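Local structure of cruciferin (Brassica napus, 3KGL) at residues K65-A70 with I175-D180; E29-H34 with F45-I50; H148-D153 with T288-D293; N343-L348 with F400-N405; K53-P58 with A162-N167. The protein probably serves as a nutrient store in the seed, an 11S globulin whose subunits each carry two cupin domains. One frame throughout, in Å; residues are numbered along the deposited sequence.

Contact 1: residues K65-A70 with I175-D180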
# COMPACT_ATOMS: atom_id res chain seq x y z
N LYS A 65 -13.02 9.44 -1.43
CA LYS A 65 -14.41 9.64 -1.05
C LYS A 65 -15.23 9.26 -2.26
O LYS A 65 -14.96 9.72 -3.37
CB LYS A 65 -14.65 11.11 -0.70
CG LYS A 65 -15.80 11.37 0.26
CD LYS A 65 -15.91 12.84 0.66
CE LYS A 65 -16.97 13.59 -0.16
NZ LYS A 65 -17.85 14.49 0.67
N LEU A 66 -16.21 8.40 -2.06
CA LEU A 66 -17.14 8.07 -3.12
C LEU A 66 -18.53 8.32 -2.57
O LEU A 66 -18.95 7.68 -1.61
CB LEU A 66 -16.96 6.62 -3.56
CG LEU A 66 -17.00 6.31 -5.06
CD1 LEU A 66 -17.08 4.80 -5.30
CD2 LEU A 66 -18.14 7.02 -5.74
N SER A 67 -19.23 9.28 -3.15
CA SER A 67 -20.52 9.71 -2.61
C SER A 67 -21.65 9.21 -3.50
O SER A 67 -21.46 9.03 -4.70
CB SER A 67 -20.58 11.24 -2.49
OG SER A 67 -19.52 11.79 -1.71
N PHE A 68 -22.82 8.99 -2.89
CA PHE A 68 -24.04 8.65 -3.63
C PHE A 68 -25.18 9.52 -3.10
O PHE A 68 -25.27 9.78 -1.91
CB PHE A 68 -24.37 7.18 -3.44
CG PHE A 68 -25.56 6.71 -4.23
CD1 PHE A 68 -25.43 6.30 -5.54
CD2 PHE A 68 -26.82 6.64 -3.64
CE1 PHE A 68 -26.53 5.85 -6.26
CE2 PHE A 68 -27.92 6.21 -4.35
CZ PHE A 68 -27.77 5.81 -5.66
N VAL A 69 -26.03 10.01 -4.01
CA VAL A 69 -27.18 10.81 -3.60
C VAL A 69 -28.36 9.86 -3.55
O VAL A 69 -28.76 9.31 -4.57
CB VAL A 69 -27.46 11.96 -4.59
CG1 VAL A 69 -26.39 13.04 -4.47
CG2 VAL A 69 -27.48 11.43 -5.98
N ALA A 70 -28.91 9.66 -2.36
CA ALA A 70 -29.90 8.61 -2.14
C ALA A 70 -31.30 9.17 -2.25
O ALA A 70 -32.19 8.52 -2.79
CB ALA A 70 -29.69 7.97 -0.80
N ILE A 175 -27.12 12.75 0.93
CA ILE A 175 -25.94 12.16 0.34
C ILE A 175 -25.38 11.11 1.31
O ILE A 175 -25.39 11.30 2.53
CB ILE A 175 -24.84 13.20 -0.05
CG1 ILE A 175 -25.38 14.25 -1.02
CG2 ILE A 175 -23.67 12.51 -0.74
CD1 ILE A 175 -25.70 15.58 -0.38
N VAL A 176 -24.94 9.99 0.75
CA VAL A 176 -24.31 8.90 1.48
C VAL A 176 -22.89 8.69 0.93
O VAL A 176 -22.69 8.76 -0.29
CB VAL A 176 -25.20 7.65 1.37
CG1 VAL A 176 -24.41 6.44 0.92
CG2 VAL A 176 -25.93 7.42 2.69
N SER A 177 -21.90 8.48 1.81
CA SER A 177 -20.47 8.52 1.43
C SER A 177 -19.63 7.42 2.07
O SER A 177 -19.74 7.18 3.27
CB SER A 177 -19.83 9.86 1.81
OG SER A 177 -20.31 10.95 1.04
N VAL A 178 -18.76 6.78 1.29
CA VAL A 178 -17.75 5.90 1.87
C VAL A 178 -16.41 6.63 1.94
O VAL A 178 -16.06 7.39 1.05
CB VAL A 178 -17.56 4.57 1.09
CG1 VAL A 178 -16.95 4.83 -0.26
CG2 VAL A 178 -16.68 3.60 1.87
N LEU A 179 -15.66 6.41 3.02
CA LEU A 179 -14.31 6.93 3.12
C LEU A 179 -13.36 5.74 3.22
O LEU A 179 -13.53 4.88 4.08
CB LEU A 179 -14.19 7.84 4.34
CG LEU A 179 -15.21 8.97 4.43
CD1 LEU A 179 -15.30 9.50 5.83
CD2 LEU A 179 -14.90 10.11 3.48
N ASP A 180 -12.38 5.69 2.32
CA ASP A 180 -11.43 4.56 2.21
C ASP A 180 -10.24 4.76 3.14
O ASP A 180 -9.32 5.49 2.82
CB ASP A 180 -10.96 4.40 0.76
CG ASP A 180 -10.16 3.13 0.53
OD1 ASP A 180 -9.86 2.42 1.52
OD2 ASP A 180 -9.82 2.84 -0.65
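S67 and S177 face each other hydroxyl to hydroxyl, OG to OG at 3.0 Å, in a hydrogen bond that either could donate. They form a non-hydrogen-bonded pair of two antiparallel strands, and each OG stands beside its own backbone N (chi1 -56° in S67). On the same face K65 and L179 run side by side and point the same way, with CG of K65 3.6 Å from CD2 of L179; the lysine chain then bends, and NZ makes a weak hydrogen bond to Y48 OH. V69 and I175 also lie alongside each other, CG1 to CG1 at 3.8 Å, while CG2 of I175 turns to CB of S67. On the opposite face CB of L66 meets CG1 of V178 at 3.8 Å, and the ring of F68 leads away from V176. Between the faces, L66 exchanges two backbone bonds with V178, and F68 two with V176. These are central strands of the N-terminal cupin's jelly-roll sheet. On one face the lysine reaches Y48 while the two serine hydroxyls satisfy each other; on the other, F400 of the C-terminal cupin packs on L66, F68 and V178, so the domains meet here largely through apolar contacts.

Contact 2: residues E29-H34 with F45-I50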
# COMPACT_ATOMS: atom_id res chain seq x y z
N GLU A 29 -24.57 12.22 9.98
CA GLU A 29 -24.67 10.98 10.72
C GLU A 29 -23.53 10.06 10.35
O GLU A 29 -23.40 9.63 9.21
CB GLU A 29 -26.01 10.32 10.44
CG GLU A 29 -27.16 11.23 10.84
CD GLU A 29 -28.50 10.56 10.72
OE1 GLU A 29 -28.79 10.00 9.64
OE2 GLU A 29 -29.26 10.62 11.70
N VAL A 30 -22.69 9.77 11.33
CA VAL A 30 -21.45 9.08 11.04
C VAL A 30 -21.38 7.71 11.70
O VAL A 30 -21.66 7.58 12.90
CB VAL A 30 -20.23 9.97 11.38
CG1 VAL A 30 -20.59 10.92 12.49
CG2 VAL A 30 -19.02 9.14 11.75
N TRP A 31 -21.01 6.70 10.90
CA TRP A 31 -20.88 5.31 11.31
C TRP A 31 -19.61 5.06 12.10
O TRP A 31 -18.63 5.79 11.97
CB TRP A 31 -20.88 4.39 10.09
CG TRP A 31 -22.23 3.85 9.75
CD1 TRP A 31 -22.74 2.65 10.12
CD2 TRP A 31 -23.25 4.48 8.95
NE1 TRP A 31 -24.00 2.49 9.61
CE2 TRP A 31 -24.34 3.60 8.90
CE3 TRP A 31 -23.34 5.70 8.29
CZ2 TRP A 31 -25.50 3.89 8.21
CZ3 TRP A 31 -24.50 6.00 7.60
CH2 TRP A 31 -25.56 5.10 7.56
N ASP A 32 -19.61 4.00 12.90
CA ASP A 32 -18.45 3.68 13.71
C ASP A 32 -17.45 2.75 12.99
O ASP A 32 -17.76 1.59 12.68
CB ASP A 32 -18.89 3.05 15.02
CG ASP A 32 -17.76 2.95 16.01
OD1 ASP A 32 -16.73 3.63 15.80
OD2 ASP A 32 -17.90 2.21 16.99
N HIS A 33 -16.25 3.25 12.75
CA HIS A 33 -15.25 2.46 12.06
C HIS A 33 -14.49 1.55 13.01
O HIS A 33 -13.71 0.70 12.57
CB HIS A 33 -14.29 3.37 11.29
CG HIS A 33 -13.81 4.54 12.09
ND1 HIS A 33 -14.56 5.69 12.23
CD2 HIS A 33 -12.67 4.74 12.79
CE1 HIS A 33 -13.90 6.54 12.99
NE2 HIS A 33 -12.75 5.99 13.34
N HIS A 34 -14.71 1.73 14.32
CA HIS A 34 -14.13 0.86 15.35
C HIS A 34 -14.95 -0.41 15.55
O HIS A 34 -14.59 -1.29 16.33
CB HIS A 34 -14.02 1.57 16.69
CG HIS A 34 -13.18 2.81 16.67
ND1 HIS A 34 -13.70 4.06 16.92
CD2 HIS A 34 -11.86 2.98 16.44
CE1 HIS A 34 -12.73 4.95 16.84
NE2 HIS A 34 -11.61 4.33 16.55
N PHE A 45 -18.18 5.18 7.00
CA PHE A 45 -19.34 5.54 6.20
C PHE A 45 -20.00 6.74 6.87
O PHE A 45 -19.85 6.93 8.08
CB PHE A 45 -20.29 4.34 6.12
CG PHE A 45 -21.26 4.39 4.96
CD1 PHE A 45 -20.88 3.97 3.71
CD2 PHE A 45 -22.56 4.82 5.15
CE1 PHE A 45 -21.77 4.00 2.65
CE2 PHE A 45 -23.46 4.85 4.08
CZ PHE A 45 -23.06 4.44 2.84
N VAL A 46 -20.70 7.57 6.10
CA VAL A 46 -21.34 8.76 6.65
C VAL A 46 -22.51 9.13 5.79
O VAL A 46 -22.53 8.84 4.60
CB VAL A 46 -20.37 9.97 6.70
CG1 VAL A 46 -19.80 10.24 5.33
CG2 VAL A 46 -21.08 11.21 7.23
N ARG A 47 -23.51 9.78 6.38
CA ARG A 47 -24.66 10.23 5.63
C ARG A 47 -24.87 11.68 5.95
O ARG A 47 -25.01 12.03 7.11
CB ARG A 47 -25.91 9.45 6.02
CG ARG A 47 -27.18 10.02 5.42
CD ARG A 47 -28.40 9.69 6.25
NE ARG A 47 -28.83 8.31 6.06
CZ ARG A 47 -28.92 7.41 7.03
NH1 ARG A 47 -28.63 7.74 8.28
NH2 ARG A 47 -29.31 6.18 6.74
N TYR A 48 -24.87 12.53 4.93
CA TYR A 48 -25.29 13.90 5.10
C TYR A 48 -26.79 13.92 4.94
O TYR A 48 -27.30 13.40 3.94
CB TYR A 48 -24.70 14.79 4.01
CG TYR A 48 -23.20 14.84 3.94
CD1 TYR A 48 -22.41 14.63 5.06
CD2 TYR A 48 -22.56 15.12 2.73
CE1 TYR A 48 -21.03 14.69 4.99
CE2 TYR A 48 -21.19 15.18 2.65
CZ TYR A 48 -20.43 14.96 3.78
OH TYR A 48 -19.05 15.03 3.69
N ILE A 49 -27.51 14.50 5.90
CA ILE A 49 -28.93 14.78 5.69
C ILE A 49 -29.24 16.26 5.67
O ILE A 49 -29.42 16.87 6.74
CB ILE A 49 -29.84 14.16 6.75
CG1 ILE A 49 -29.36 12.76 7.12
CG2 ILE A 49 -31.21 14.12 6.20
CD1 ILE A 49 -30.42 11.91 7.76
N ILE A 50 -29.33 16.84 4.47
CA ILE A 50 -29.39 18.29 4.32
C ILE A 50 -30.81 18.82 4.09
O ILE A 50 -31.50 18.40 3.16
CB ILE A 50 -28.46 18.79 3.20
CG1 ILE A 50 -27.08 18.14 3.35
CG2 ILE A 50 -28.34 20.30 3.27
CD1 ILE A 50 -26.29 18.10 2.08
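R47 lies alongside E29 and crosses W31 obliquely. Its CB lies 4.0 Å from CZ3 of W31. CD passes 3.4 Å from OE1 of E29, and the bend at chi3 (-76°) sets NE off the line of the chain. CZ lies near CH2 of W31, which sits over one face of the guanidinium toward its rim. At the tip NH1 makes a salt bridge with E29 OE1 at 2.6 Å, meeting it from above the carboxylate plane, and NH2 comes to the edge of the indole and bonds to Y349 OH. The backbones of E29 and R47 form a hydrogen-bonded antiparallel pair, joining strands 26-30 and 43-50 of the cupin jelly roll. An alanine at R47 would probably leave OE1 of E29 without its mate across the strands and the indole edge less covered. The other carboxylate oxygen, OE2, pairs with R27. On the indole's face, CD2 of F45 stands 3.3 Å from CZ3 of W31 in a T-shaped stack, planes at 84°.

Contact 3: residues H148-D153 with T288-D293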
# COMPACT_ATOMS: atom_id res chain seq x y z
N HIS A 148 -25.17 20.38 -10.90
CA HIS A 148 -26.45 20.00 -10.32
C HIS A 148 -26.42 18.51 -10.06
O HIS A 148 -25.85 17.75 -10.86
CB HIS A 148 -27.63 20.35 -11.23
CG HIS A 148 -28.97 20.07 -10.62
ND1 HIS A 148 -29.74 18.97 -10.97
CD2 HIS A 148 -29.69 20.74 -9.69
CE1 HIS A 148 -30.86 18.98 -10.28
NE2 HIS A 148 -30.86 20.05 -9.49
N ILE A 149 -27.01 18.09 -8.95
CA ILE A 149 -27.06 16.68 -8.60
C ILE A 149 -28.49 16.24 -8.29
O ILE A 149 -29.28 17.00 -7.73
CB ILE A 149 -26.16 16.37 -7.39
CG1 ILE A 149 -26.46 17.33 -6.24
CG2 ILE A 149 -24.70 16.46 -7.78
CD1 ILE A 149 -25.76 16.97 -4.97
N ARG A 150 -28.80 15.02 -8.70
CA ARG A 150 -30.12 14.42 -8.48
C ARG A 150 -29.90 13.01 -8.00
O ARG A 150 -28.79 12.50 -8.08
CB ARG A 150 -30.93 14.38 -9.78
CG ARG A 150 -30.13 13.93 -11.00
CD ARG A 150 -30.95 13.06 -11.95
NE ARG A 150 -30.14 12.68 -13.11
CZ ARG A 150 -30.30 11.58 -13.82
NH1 ARG A 150 -31.26 10.71 -13.52
NH2 ARG A 150 -29.48 11.32 -14.85
N THR A 151 -30.96 12.37 -7.53
CA THR A 151 -30.85 11.01 -6.99
C THR A 151 -30.19 10.04 -7.98
O THR A 151 -30.52 10.02 -9.16
CB THR A 151 -32.21 10.50 -6.51
OG1 THR A 151 -32.59 11.23 -5.33
CG2 THR A 151 -32.15 9.02 -6.19
N GLY A 152 -29.23 9.26 -7.48
CA GLY A 152 -28.55 8.28 -8.29
C GLY A 152 -27.17 8.73 -8.76
O GLY A 152 -26.36 7.92 -9.21
N ASP A 153 -26.90 10.03 -8.66
CA ASP A 153 -25.58 10.53 -9.02
C ASP A 153 -24.55 9.87 -8.11
O ASP A 153 -24.75 9.73 -6.91
CB ASP A 153 -25.50 12.05 -8.89
CG ASP A 153 -26.20 12.79 -10.02
OD1 ASP A 153 -26.33 12.23 -11.13
OD2 ASP A 153 -26.62 13.95 -9.79
N THR A 288 -18.44 12.76 -11.95
CA THR A 288 -19.81 12.42 -11.55
C THR A 288 -20.45 11.46 -12.56
O THR A 288 -20.02 11.39 -13.72
CB THR A 288 -20.72 13.67 -11.45
OG1 THR A 288 -19.97 14.79 -10.98
CG2 THR A 288 -21.87 13.41 -10.51
N ASP A 289 -21.48 10.73 -12.14
CA ASP A 289 -22.16 9.78 -13.03
C ASP A 289 -23.45 9.28 -12.37
O ASP A 289 -23.54 9.22 -11.15
CB ASP A 289 -21.23 8.60 -13.35
CG ASP A 289 -21.58 7.92 -14.67
OD1 ASP A 289 -22.78 7.91 -15.05
OD2 ASP A 289 -20.67 7.40 -15.34
N ASN A 290 -24.45 8.92 -13.17
CA ASN A 290 -25.72 8.48 -12.59
C ASN A 290 -26.02 6.99 -12.74
O ASN A 290 -26.14 6.47 -13.85
CB ASN A 290 -26.90 9.33 -13.10
CG ASN A 290 -28.17 9.08 -12.31
OD1 ASN A 290 -28.81 8.03 -12.47
ND2 ASN A 290 -28.54 10.04 -11.45
N LEU A 291 -26.14 6.31 -11.60
CA LEU A 291 -26.29 4.87 -11.56
C LEU A 291 -27.74 4.42 -11.65
O LEU A 291 -28.01 3.24 -11.84
CB LEU A 291 -25.64 4.31 -10.29
CG LEU A 291 -24.12 4.22 -10.35
CD1 LEU A 291 -23.60 3.52 -9.12
CD2 LEU A 291 -23.74 3.49 -11.62
N ASP A 292 -28.67 5.36 -11.50
CA ASP A 292 -30.09 5.08 -11.71
C ASP A 292 -30.46 5.06 -13.20
O ASP A 292 -31.64 5.01 -13.56
CB ASP A 292 -30.95 6.08 -10.96
CG ASP A 292 -31.11 5.73 -9.50
OD1 ASP A 292 -30.82 4.57 -9.14
OD2 ASP A 292 -31.52 6.61 -8.72
N ASP A 293 -29.44 5.09 -14.06
CA ASP A 293 -29.59 5.04 -15.51
C ASP A 293 -29.38 3.61 -16.02
O ASP A 293 -28.23 3.17 -16.17
CB ASP A 293 -28.59 5.98 -16.17
CG ASP A 293 -29.04 6.45 -17.54
OD1 ASP A 293 -29.65 5.65 -18.29
OD2 ASP A 293 -28.78 7.64 -17.85
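The amide of N290 is plugged into the turn at R150-D153. Its ND2 donates twice, to T151 O at 3.0 Å and to D153 OD1 at 3.1 Å, both acceptors lying close to the amide plane although each is met from above its own plane. CG of N290 is anti to the backbone N (chi1 -168°), which carries the amide toward the turn. R150 N in turn bonds to D153 OD2 at 2.7 Å. L291 N bonds to G152 O at 2.9 Å. At G152, third in the type II turn, CA lies 3.4 Å from OD2 of D292, whose other oxygen is held by R327. The solvent side is different: the guanidinium of R150 lies flat on the N290 amide, planes 8° apart, with ND2 of N290 3.3 Å above the guanidinium centre, and no bond joins the two. T288 is looser too, its CG2 4.2 Å from CB of D153, while its hydroxyl bonds to E147. The weakly bonded strand 288-290 is, within this chain, outermost in the N-terminal domain's sheet, next to strand 153-157; backbone bonds tie G152 and D153 to V69 of strand 65-71, and L291 touches S308 of strand 305-310.

Contact 4: residues N343-L348 with F400-N405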
# COMPACT_ATOMS: atom_id res chain seq x y z
N ASN A 343 -11.68 -9.48 -5.12
CA ASN A 343 -10.57 -8.55 -4.88
C ASN A 343 -10.96 -7.26 -4.17
O ASN A 343 -10.18 -6.30 -4.15
CB ASN A 343 -9.85 -8.20 -6.19
CG ASN A 343 -10.78 -7.55 -7.24
OD1 ASN A 343 -12.01 -7.70 -7.20
ND2 ASN A 343 -10.18 -6.85 -8.19
N ALA A 344 -12.15 -7.24 -3.58
CA ALA A 344 -12.61 -6.03 -2.90
C ALA A 344 -13.38 -6.31 -1.62
O ALA A 344 -14.01 -7.36 -1.45
CB ALA A 344 -13.45 -5.20 -3.83
N ASN A 345 -13.33 -5.35 -0.71
CA ASN A 345 -14.24 -5.36 0.41
C ASN A 345 -15.43 -4.52 0.02
O ASN A 345 -15.28 -3.49 -0.62
CB ASN A 345 -13.56 -4.79 1.64
CG ASN A 345 -12.55 -5.74 2.21
OD1 ASN A 345 -12.46 -6.89 1.77
ND2 ASN A 345 -11.79 -5.27 3.18
N ALA A 346 -16.62 -4.98 0.38
CA ALA A 346 -17.83 -4.25 0.04
C ALA A 346 -18.43 -3.60 1.27
O ALA A 346 -18.12 -3.97 2.40
CB ALA A 346 -18.84 -5.19 -0.61
N VAL A 347 -19.28 -2.61 1.03
CA VAL A 347 -20.09 -2.00 2.07
C VAL A 347 -21.44 -1.69 1.43
O VAL A 347 -21.52 -1.01 0.41
CB VAL A 347 -19.37 -0.78 2.69
CG1 VAL A 347 -20.27 0.45 2.75
CG2 VAL A 347 -18.78 -1.16 4.06
N LEU A 348 -22.51 -2.24 2.01
CA LEU A 348 -23.81 -2.24 1.35
C LEU A 348 -24.79 -1.34 2.08
O LEU A 348 -24.97 -1.44 3.31
CB LEU A 348 -24.37 -3.65 1.27
CG LEU A 348 -25.77 -3.78 0.68
CD1 LEU A 348 -25.93 -5.15 0.04
CD2 LEU A 348 -26.85 -3.56 1.72
N PHE A 400 -20.47 -0.10 -2.12
CA PHE A 400 -19.18 0.53 -2.38
C PHE A 400 -18.05 -0.48 -2.19
O PHE A 400 -17.79 -0.91 -1.08
CB PHE A 400 -18.93 1.70 -1.42
CG PHE A 400 -19.82 2.88 -1.65
CD1 PHE A 400 -19.64 3.70 -2.76
CD2 PHE A 400 -20.82 3.19 -0.76
CE1 PHE A 400 -20.45 4.80 -2.96
CE2 PHE A 400 -21.63 4.30 -0.96
CZ PHE A 400 -21.44 5.10 -2.07
N LYS A 401 -17.39 -0.85 -3.28
CA LYS A 401 -16.29 -1.83 -3.22
C LYS A 401 -14.91 -1.16 -3.14
O LYS A 401 -14.73 -0.05 -3.63
CB LYS A 401 -16.39 -2.78 -4.41
CG LYS A 401 -17.82 -3.20 -4.68
CD LYS A 401 -17.92 -4.57 -5.33
CE LYS A 401 -19.36 -5.02 -5.34
NZ LYS A 401 -19.54 -6.30 -6.04
N THR A 402 -13.94 -1.82 -2.51
CA THR A 402 -12.61 -1.22 -2.33
C THR A 402 -11.60 -1.67 -3.37
O THR A 402 -10.46 -1.99 -3.05
CB THR A 402 -12.03 -1.49 -0.95
OG1 THR A 402 -12.14 -2.89 -0.65
CG2 THR A 402 -12.77 -0.69 0.09
N ASN A 403 -12.04 -1.68 -4.62
CA ASN A 403 -11.16 -1.88 -5.75
C ASN A 403 -11.66 -1.00 -6.87
O ASN A 403 -12.86 -0.95 -7.12
CB ASN A 403 -11.14 -3.35 -6.18
CG ASN A 403 -9.87 -3.72 -6.94
OD1 ASN A 403 -9.60 -3.21 -8.02
ND2 ASN A 403 -9.07 -4.61 -6.34
N ALA A 404 -10.75 -0.31 -7.55
CA ALA A 404 -11.15 0.48 -8.71
C ALA A 404 -12.02 -0.33 -9.68
O ALA A 404 -13.02 0.18 -10.20
CB ALA A 404 -9.92 1.04 -9.42
N ASN A 405 -11.63 -1.58 -9.92
CA ASN A 405 -12.44 -2.52 -10.70
C ASN A 405 -12.73 -3.82 -9.95
O ASN A 405 -11.84 -4.64 -9.74
CB ASN A 405 -11.78 -2.81 -12.05
CG ASN A 405 -12.61 -3.75 -12.93
OD1 ASN A 405 -12.97 -4.85 -12.51
ND2 ASN A 405 -12.91 -3.32 -14.14
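T402 and N345 bind each other twice: N345 N donates to OG1 of T402 at 2.7 Å, and T402 N donates to N345 O at 2.9 Å. Turned between its backbone N and carbonyl carbon (chi1 49°), OG1 of T402 also bonds to Q187 of the second subunit. Two asparagines cross at about a right angle. N403 ND2 reaches N343 O at 3.0 Å from above the carbonyl plane, and N343 ND2 meets N405 O at 3.2 Å, in that carbonyl's plane. N403 OD1 is engaged as well, accepting from N405 N on a lone pair in an Asx turn, while N343 OD1 takes Q407 N. At the strand end F400 N donates to V347 O at 2.9 Å; the return bond is weak. The packing begins at A344, whose CB rests 3.9 Å from CB of K401 and 3.8 Å from CB of N403. CG1 of V347 only grazes CD2 of F400. Strand 346-352 runs between 394-401 and 377-380 in the C-terminal cupin. N345 bonds to Q382, while V347 packs on V43 and F45, and F400 on V176 and V178, against the N-terminal domain's sheet.

Contact 5: residues K53-P58 with A162-N167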
# COMPACT_ATOMS: atom_id res chain seq x y z
N LYS A 53 -32.86 24.95 1.92
CA LYS A 53 -32.08 26.19 2.04
C LYS A 53 -30.76 25.85 2.71
O LYS A 53 -29.98 26.73 3.10
CB LYS A 53 -32.82 27.23 2.89
CG LYS A 53 -34.04 27.88 2.25
CD LYS A 53 -35.08 28.26 3.32
CE LYS A 53 -34.44 28.89 4.57
NZ LYS A 53 -35.40 29.08 5.72
N GLY A 54 -30.50 24.55 2.85
CA GLY A 54 -29.39 24.06 3.64
C GLY A 54 -28.11 23.90 2.87
O GLY A 54 -28.07 23.25 1.82
N LEU A 55 -27.05 24.49 3.39
CA LEU A 55 -25.75 24.42 2.77
C LEU A 55 -24.81 23.61 3.65
O LEU A 55 -24.66 23.91 4.83
CB LEU A 55 -25.18 25.82 2.55
CG LEU A 55 -23.69 25.89 2.22
CD1 LEU A 55 -23.39 25.06 0.97
CD2 LEU A 55 -23.22 27.32 2.04
N TYR A 56 -24.21 22.57 3.07
CA TYR A 56 -23.12 21.84 3.72
C TYR A 56 -21.79 22.47 3.29
O TYR A 56 -21.45 22.44 2.11
CB TYR A 56 -23.15 20.35 3.34
CG TYR A 56 -21.96 19.59 3.86
CD1 TYR A 56 -22.03 18.88 5.05
CD2 TYR A 56 -20.75 19.60 3.18
CE1 TYR A 56 -20.93 18.19 5.53
CE2 TYR A 56 -19.65 18.92 3.66
CZ TYR A 56 -19.74 18.21 4.84
OH TYR A 56 -18.65 17.53 5.32
N LEU A 57 -21.05 23.03 4.25
CA LEU A 57 -19.93 23.91 3.96
C LEU A 57 -18.68 23.14 3.59
O LEU A 57 -18.47 22.03 4.08
CB LEU A 57 -19.66 24.83 5.15
CG LEU A 57 -20.74 25.89 5.42
CD1 LEU A 57 -20.55 26.56 6.75
CD2 LEU A 57 -20.72 26.93 4.33
N PRO A 58 -17.84 23.73 2.72
CA PRO A 58 -16.65 23.12 2.11
C PRO A 58 -15.76 22.37 3.11
O PRO A 58 -15.26 22.95 4.08
CB PRO A 58 -15.89 24.32 1.55
CG PRO A 58 -16.91 25.30 1.28
CD PRO A 58 -17.97 25.14 2.35
N ALA A 162 -11.80 19.75 -2.04
CA ALA A 162 -12.86 20.29 -1.19
C ALA A 162 -14.20 20.28 -1.91
O ALA A 162 -14.26 20.60 -3.08
CB ALA A 162 -12.52 21.70 -0.76
N GLN A 163 -15.27 19.91 -1.19
CA GLN A 163 -16.64 19.90 -1.73
C GLN A 163 -17.65 20.47 -0.76
O GLN A 163 -17.53 20.30 0.46
CB GLN A 163 -17.08 18.49 -2.05
CG GLN A 163 -16.80 18.05 -3.46
CD GLN A 163 -17.14 16.60 -3.66
OE1 GLN A 163 -17.59 15.93 -2.74
NE2 GLN A 163 -16.92 16.10 -4.88
N TRP A 164 -18.67 21.13 -1.31
CA TRP A 164 -19.79 21.67 -0.54
C TRP A 164 -21.09 21.30 -1.26
O TRP A 164 -21.12 21.24 -2.49
CB TRP A 164 -19.68 23.19 -0.39
CG TRP A 164 -19.56 23.90 -1.71
CD1 TRP A 164 -18.41 24.29 -2.33
CD2 TRP A 164 -20.63 24.29 -2.59
NE1 TRP A 164 -18.69 24.89 -3.53
CE2 TRP A 164 -20.04 24.90 -3.71
CE3 TRP A 164 -22.02 24.18 -2.53
CZ2 TRP A 164 -20.80 25.40 -4.76
CZ3 TRP A 164 -22.77 24.68 -3.58
CH2 TRP A 164 -22.15 25.28 -4.68
N PHE A 165 -22.15 21.05 -0.50
CA PHE A 165 -23.44 20.70 -1.08
C PHE A 165 -24.54 21.68 -0.66
O PHE A 165 -24.54 22.17 0.47
CB PHE A 165 -23.83 19.27 -0.70
CG PHE A 165 -22.87 18.24 -1.20
CD1 PHE A 165 -23.01 17.69 -2.46
CD2 PHE A 165 -21.82 17.81 -0.40
CE1 PHE A 165 -22.12 16.74 -2.93
CE2 PHE A 165 -20.92 16.86 -0.86
CZ PHE A 165 -21.08 16.32 -2.12
N TYR A 166 -25.46 21.96 -1.59
CA TYR A 166 -26.59 22.86 -1.31
C TYR A 166 -27.90 22.23 -1.74
O TYR A 166 -28.03 21.75 -2.86
CB TYR A 166 -26.43 24.20 -2.02
CG TYR A 166 -27.60 25.16 -1.81
CD1 TYR A 166 -27.73 25.88 -0.64
CD2 TYR A 166 -28.57 25.34 -2.79
CE1 TYR A 166 -28.79 26.75 -0.44
CE2 TYR A 166 -29.64 26.20 -2.60
CZ TYR A 166 -29.74 26.91 -1.42
OH TYR A 166 -30.79 27.78 -1.21
N ASN A 167 -28.88 22.26 -0.84
CA ASN A 167 -30.23 21.83 -1.16
C ASN A 167 -31.10 23.00 -1.62
O ASN A 167 -31.74 23.67 -0.81
CB ASN A 167 -30.86 21.15 0.04
CG ASN A 167 -32.14 20.42 -0.31
OD1 ASN A 167 -32.97 20.14 0.56
ND2 ASN A 167 -32.31 20.12 -1.60
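Y56 and F165 form a hydrogen-bonded pair where strands 54-58 and 162-166 run antiparallel, axes 4.6 Å apart and directions at 176°. Y56 N donates to F165 O at 2.7 Å and F165 N returns to Y56 O. Farther along, N167 N donates to G54 O, and K53 N to N167 O. Y56 and F165 lie side by side, with CD2 of Y56 at the edge of the phenylalanine ring. Both look into the N-terminal cupin barrel, where Y56 stacks on Y48 and its hydroxyl bonds to S59 and to a glycerol probably from the crystallisation liquor. These strands belong to the second sheet of that jelly roll. On the other face, the ring of Y166 has CB of L55 at its edge, 4.1 Å from CD1, while CE1 passes 3.7 Å from K53 O; F259 stacks on the ring. A serine at Y166 would probably leave F259 without its stacking partner and open a gap beside L55 and K53. CE3 of W164 meets CD1 of L55 obliquely at 3.9 Å, and CB of W164 lies 3.8 Å from CD of P58. P422 of the third subunit packs on W164, and L421 of that subunit on P58.

In the fold
From the N terminus, contact 2 closes first, over a short loop that holds helix 36-41. Contact 5 opens next at 53-58 and contact 1 at 65-70; they close in the same order, so they cross. Contact 3 opens at 148-153, before either has closed, and closes at 288-293, crossing both. Contact 4 follows in series within the C-terminal cupin. Contacts 1 and 2 lie in one sheet of the N-terminal jelly roll; contact 3 reaches it too, but its first segment comes off strand 141-150 of the other sheet, to which contact 5 belongs. Y48 of contact 2 reaches Y56 of contact 5. F400 of contact 4 touches F45, L66 and V178, joining the domains.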